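Long-range contacts in polysialic acid O-acetyltransferase (Escherichia coli, PDB 3JQY), which transfers acetyl groups from acetyl-CoA to hydroxyls of capsular polysialic acid, acting on long polymers of the sugar: residues G181-S186 and T197-S202; Y169-R174 and G187-Y192. All coordinates share one frame; numbering follows the deposited sequence.

Contact 1 (G181-S186 and T197-S202); sequences GVSVGS and TKDVPS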
loop_
_atom_site.group_PDB
_atom_site.type_symbol
_atom_site.label_atom_id
_atom_site.label_comp_id
_atom_site.label_asym_id
_atom_site.label_seq_id
_atom_site.Cartn_x
_atom_site.Cartn_y
_atom_site.Cartn_z
ATOM N N GLY B 181 -11.332 -14.111 9.963
ATOM C CA GLY B 181 -11.574 -15.540 9.884
ATOM C C GLY B 181 -10.407 -16.337 9.339
ATOM O O GLY B 181 -10.540 -17.530 9.073
ATOM N N VAL B 182 -9.262 -15.686 9.173
ATOM C CA VAL B 182 -8.112 -16.350 8.581
ATOM C C VAL B 182 -7.189 -16.968 9.633
ATOM O O VAL B 182 -6.846 -16.333 10.636
ATOM C CB VAL B 182 -7.293 -15.374 7.704
ATOM C CG1 VAL B 182 -5.951 -15.999 7.303
ATOM C CG2 VAL B 182 -8.089 -14.979 6.474
ATOM N N SER B 183 -6.801 -18.217 9.390
ATOM C CA SER B 183 -5.750 -18.880 10.152
ATOM C C SER B 183 -4.538 -19.056 9.245
ATOM O O SER B 183 -4.685 -19.392 8.067
ATOM C CB SER B 183 -6.221 -20.256 10.619
ATOM O OG SER B 183 -7.231 -20.133 11.603
ATOM N N VAL B 184 -3.349 -18.827 9.796
ATOM C CA VAL B 184 -2.098 -19.083 9.087
ATOM C C VAL B 184 -1.301 -20.136 9.845
ATOM O O VAL B 184 -0.947 -19.940 11.007
ATOM C CB VAL B 184 -1.239 -17.819 8.948
ATOM C CG1 VAL B 184 0.066 -18.157 8.245
ATOM C CG2 VAL B 184 -1.996 -16.742 8.172
ATOM N N GLY B 185 -1.036 -21.257 9.183
ATOM C CA GLY B 185 -0.376 -22.383 9.821
ATOM C C GLY B 185 1.087 -22.151 10.139
ATOM O O GLY B 185 1.731 -21.278 9.566
ATOM N N SER B 186 1.611 -22.963 11.051
ATOM C CA SER B 186 2.979 -22.817 11.542
ATOM C C SER B 186 4.013 -23.017 10.432
ATOM O O SER B 186 3.843 -23.869 9.560
ATOM C CB SER B 186 3.204 -23.817 12.691
ATOM O OG SER B 186 4.497 -23.697 13.241
ATOM N N THR B 197 -7.267 -13.563 2.547
ATOM C CA THR B 197 -8.695 -13.639 2.847
ATOM C C THR B 197 -9.166 -15.055 3.174
ATOM O O THR B 197 -10.288 -15.233 3.643
ATOM C CB THR B 197 -9.542 -13.096 1.673
ATOM O OG1 THR B 197 -9.293 -13.882 0.501
ATOM C CG2 THR B 197 -9.181 -11.648 1.379
ATOM N N LYS B 198 -8.272 -15.981 3.003
ATOM C CA LYS B 198 -8.624 -17.377 3.258
ATOM C C LYS B 198 -7.500 -18.094 4.000
ATOM O O LYS B 198 -6.345 -17.680 3.932
ATOM C CB LYS B 198 -8.907 -18.100 1.940
ATOM C CG LYS B 198 -10.124 -17.572 1.203
ATOM C CD LYS B 198 -10.329 -18.344 -0.090
ATOM C CE LYS B 198 -11.514 -17.814 -0.888
ATOM N NZ LYS B 198 -12.790 -17.982 -0.130
ATOM N N ASP B 199 -7.759 -19.165 4.731
ATOM C CA ASP B 199 -6.738 -19.867 5.515
ATOM C C ASP B 199 -5.506 -20.209 4.684
ATOM O O ASP B 199 -5.615 -20.546 3.502
ATOM C CB ASP B 199 -7.300 -21.168 6.101
ATOM C CG ASP B 199 -8.387 -20.935 7.133
ATOM O OD1 ASP B 199 -8.541 -19.791 7.600
ATOM O OD2 ASP B 199 -9.093 -21.906 7.482
ATOM N N VAL B 200 -4.336 -20.114 5.312
ATOM C CA VAL B 200 -3.089 -20.581 4.721
ATOM C C VAL B 200 -2.592 -21.751 5.568
ATOM O O VAL B 200 -2.349 -21.592 6.757
ATOM C CB VAL B 200 -2.021 -19.467 4.722
ATOM C CG1 VAL B 200 -0.697 -19.985 4.149
ATOM C CG2 VAL B 200 -2.508 -18.263 3.943
ATOM N N PRO B 201 -2.460 -22.942 4.966
ATOM C CA PRO B 201 -2.042 -24.093 5.778
ATOM C C PRO B 201 -0.583 -23.992 6.232
ATOM O O PRO B 201 0.159 -23.115 5.785
ATOM C CB PRO B 201 -2.214 -25.290 4.823
ATOM C CG PRO B 201 -2.937 -24.757 3.613
ATOM C CD PRO B 201 -2.610 -23.298 3.547
ATOM N N SER B 202 -0.183 -24.903 7.112
ATOM C CA SER B 202 1.177 -24.940 7.637
ATOM C C SER B 202 2.222 -25.179 6.550
ATOM O O SER B 202 1.969 -25.887 5.581
ATOM C CB SER B 202 1.284 -26.033 8.702
ATOM O OG SER B 202 2.603 -26.108 9.207
#

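Contact 2 (Y169-R174 and G187-Y192); sequences YVWVGR and GSVIGY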
loop_
_atom_site.group_PDB
_atom_site.type_symbol
_atom_site.label_atom_id
_atom_site.label_comp_id
_atom_site.label_asym_id
_atom_site.label_seq_id
_atom_site.Cartn_x
_atom_site.Cartn_y
_atom_site.Cartn_z
ATOM N N TYR B 169 5.688 -19.371 14.779
ATOM C CA TYR B 169 6.725 -19.462 13.754
ATOM C C TYR B 169 6.189 -19.161 12.350
ATOM O O TYR B 169 6.394 -19.926 11.405
ATOM C CB TYR B 169 7.458 -20.814 13.809
ATOM C CG TYR B 169 8.842 -20.732 13.205
ATOM C CD1 TYR B 169 9.805 -19.913 13.770
ATOM C CD2 TYR B 169 9.173 -21.444 12.055
ATOM C CE1 TYR B 169 11.073 -19.802 13.225
ATOM C CE2 TYR B 169 10.460 -21.348 11.498
ATOM C CZ TYR B 169 11.397 -20.522 12.093
ATOM O OH TYR B 169 12.666 -20.399 11.565
ATOM N N VAL B 170 5.508 -18.026 12.238
ATOM C CA VAL B 170 5.052 -17.513 10.953
ATOM C C VAL B 170 5.777 -16.215 10.615
ATOM O O VAL B 170 5.994 -15.373 11.482
ATOM C CB VAL B 170 3.526 -17.278 10.955
ATOM C CG1 VAL B 170 3.093 -16.507 9.715
ATOM C CG2 VAL B 170 2.805 -18.619 11.032
ATOM N N TRP B 171 6.154 -16.070 9.346
ATOM C CA TRP B 171 6.754 -14.840 8.844
ATOM C C TRP B 171 5.696 -14.099 8.035
ATOM O O TRP B 171 5.264 -14.580 6.978
ATOM C CB TRP B 171 7.979 -15.168 7.986
ATOM C CG TRP B 171 8.566 -13.998 7.214
ATOM C CD1 TRP B 171 8.332 -12.672 7.420
ATOM C CD2 TRP B 171 9.509 -14.076 6.135
ATOM N NE1 TRP B 171 9.060 -11.912 6.526
ATOM C CE2 TRP B 171 9.795 -12.754 5.730
ATOM C CE3 TRP B 171 10.133 -15.136 5.471
ATOM C CZ2 TRP B 171 10.669 -12.467 4.681
ATOM C CZ3 TRP B 171 11.011 -14.848 4.437
ATOM C CH2 TRP B 171 11.268 -13.526 4.051
ATOM N N VAL B 172 5.228 -12.965 8.556
ATOM C CA VAL B 172 4.309 -12.129 7.795
ATOM C C VAL B 172 5.097 -10.957 7.213
ATOM O O VAL B 172 5.726 -10.187 7.937
ATOM C CB VAL B 172 3.111 -11.631 8.621
ATOM C CG1 VAL B 172 2.172 -10.797 7.742
ATOM C CG2 VAL B 172 2.339 -12.812 9.219
ATOM N N GLY B 173 5.084 -10.866 5.893
ATOM C CA GLY B 173 5.836 -9.858 5.169
ATOM C C GLY B 173 5.293 -8.451 5.291
ATOM O O GLY B 173 4.207 -8.221 5.835
ATOM N N ARG B 174 6.066 -7.506 4.767
ATOM C CA ARG B 174 5.738 -6.092 4.833
ATOM C C ARG B 174 4.496 -5.729 4.015
ATOM O O ARG B 174 4.236 -6.307 2.957
ATOM C CB ARG B 174 6.946 -5.288 4.352
ATOM C CG ARG B 174 6.709 -3.816 4.130
ATOM C CD ARG B 174 8.019 -3.190 3.640
ATOM N NE ARG B 174 7.833 -1.843 3.115
ATOM C CZ ARG B 174 8.747 -1.186 2.407
ATOM N NH1 ARG B 174 9.917 -1.756 2.123
ATOM N NH2 ARG B 174 8.485 0.040 1.976
ATOM N N GLY B 187 5.073 -22.212 10.454
ATOM C CA GLY B 187 6.145 -22.334 9.481
ATOM C C GLY B 187 5.892 -21.633 8.163
ATOM O O GLY B 187 6.747 -21.626 7.273
ATOM N N SER B 188 4.712 -21.051 8.024
ATOM C CA SER B 188 4.331 -20.453 6.751
ATOM C C SER B 188 4.846 -19.029 6.585
ATOM O O SER B 188 5.288 -18.386 7.549
ATOM C CB SER B 188 2.814 -20.508 6.578
ATOM O OG SER B 188 2.395 -21.856 6.474
ATOM N N VAL B 189 4.768 -18.551 5.348
ATOM C CA VAL B 189 5.289 -17.245 4.957
ATOM C C VAL B 189 4.226 -16.500 4.163
ATOM O O VAL B 189 3.674 -17.041 3.203
ATOM C CB VAL B 189 6.519 -17.404 4.064
ATOM C CG1 VAL B 189 6.990 -16.050 3.550
ATOM C CG2 VAL B 189 7.636 -18.130 4.800
ATOM N N ILE B 190 3.917 -15.270 4.566
ATOM C CA ILE B 190 3.010 -14.430 3.780
ATOM C C ILE B 190 3.837 -13.370 3.062
ATOM O O ILE B 190 4.574 -12.612 3.696
ATOM C CB ILE B 190 1.938 -13.730 4.649
ATOM C CG1 ILE B 190 1.140 -14.754 5.466
ATOM C CG2 ILE B 190 1.004 -12.892 3.770
ATOM C CD1 ILE B 190 0.455 -15.827 4.619
ATOM N N GLY B 191 3.714 -13.314 1.742
ATOM C CA GLY B 191 4.555 -12.434 0.949
ATOM C C GLY B 191 4.202 -10.969 1.042
ATOM O O GLY B 191 3.043 -10.603 1.278
ATOM N N TYR B 192 5.212 -10.124 0.844
ATOM C CA TYR B 192 5.025 -8.679 0.748
ATOM C C TYR B 192 3.775 -8.336 -0.043
ATOM O O TYR B 192 3.533 -8.919 -1.106
ATOM C CB TYR B 192 6.219 -8.029 0.031
ATOM C CG TYR B 192 5.961 -6.572 -0.276
ATOM C CD1 TYR B 192 6.409 -5.572 0.577
ATOM C CD2 TYR B 192 5.223 -6.200 -1.392
ATOM C CE1 TYR B 192 6.145 -4.236 0.318
ATOM C CE2 TYR B 192 4.951 -4.872 -1.659
ATOM C CZ TYR B 192 5.410 -3.896 -0.800
ATOM O OH TYR B 192 5.140 -2.576 -1.070
#

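Contact 1 (G181-S186 and T197-S202)
The hydroxyl OG of Ser202 donates to the backbone carbonyl O of Ser186 over 2.6 Å, the shortest polar bond between 181-186 and 197-202. OG lies anti to the backbone N (chi1 179°), and a serine suits the place because its single short arm reaches the neighbouring main chain beyond the single bridge of the two segments. The hydroxyl of Ser186 itself turns to the carbonyl O of Ser168. At the other end Asp199 uses its carboxylate in place of a backbone carbonyl: OD1 accepts the N-H of Ser183 at 3.0 Å in a nearly straight bond. The donor stands well above the carboxylate plane, 46° out of it, and CG beside the backbone N of its own residue (chi1 -66°) starts the short side chain on that course. The carbonyl O of Gly181 also lies close to OD1 without a hydrogen bond between them, and this second acceptor would probably raise the pKa of the acid slightly.

Between these ends two backbone bonds form a single bridge of Val184 with Val200, from Val200 N to Ser183 O at 2.9 Å and from Gly185 N to Val200 O at 2.8 Å. Such pairing of successive turns is the building principle of the left-handed beta-helix of hexapeptide-repeat transferases, here joining strand 183-184 to the loop before strand 204-208. Val184 sets CG1 4.3 Å from CB of Val200, and Val182 lays CG2 against the backbone of Thr197, 3.5 Å from its carbonyl C; branched valines fill these buried positions. Gly185 must be small, since a CB would collide with Ser202 N. Lys198, which by similarity binds acetyl-CoA, starts away from 181-186.

Contact 2 (Y169-R174 and G187-Y192)
Trp171 and Val189 face each other as a bridge pair of the parallel strands 171-172 and 189-190, Trp171 bonding to the residues before and after Val189. Trp171 N donates to Ser188 O at 3.1 Å and Trp171 O accepts Ile190 N at 2.8 Å, both nearly straight; Gly187 N to Tyr169 O and Gly173 N to Ile190 O, more bent, lengthen the ladder. Gly187 has a positive phi of 83°, where a side chain would jam against the preceding carbonyl, and a CB on Gly173 would strike Ile190 O. In the left-handed beta-helix this is one rung between successive coils.

Apolar contacts lie on both faces of the sheet. On one, Val189 places CG1 over a face of the Trp171 indole, offset toward its rim and 3.8 Å from CE3. On the other, Val172 CG1 meets Ile190 CB at 4.3 Å.

An aromatic contact ends the pairing. Tyr192 and Arg174 lie side by side, with CD of Arg174 at the ring's edge and in its plane, while CE1 sits over one face of the guanidinium, 4.0 Å from NE; the two planes are 84° apart. The extended arginine reaches Glu119 of the second subunit in a salt bridge. An alanine in place of Tyr192 would probably open a gap beside CG and CD of the arginine, whose tip the intersubunit salt bridge would still hold.

In the fold
Followed from the N terminus, the segments come as 169-174, 181-186, 187-192 and 197-202, so the two contacts cross. Contact 2 closes the first loop, returning the chain after one coil to lie beside strand 171-172; contact 1 opens within that loop and closes beyond it, on the loop ahead of strand 204-208. They thus stitch two different walls of the same coils, 181-186 running directly into 187-192 around the corner. At that corner Ser188 OG reaches Pro201 O, and Val184 packs on Val170. Contact 2 also adjoins the second subunit, whereas contact 1 is covered by strand 211-216 and helix 233-245.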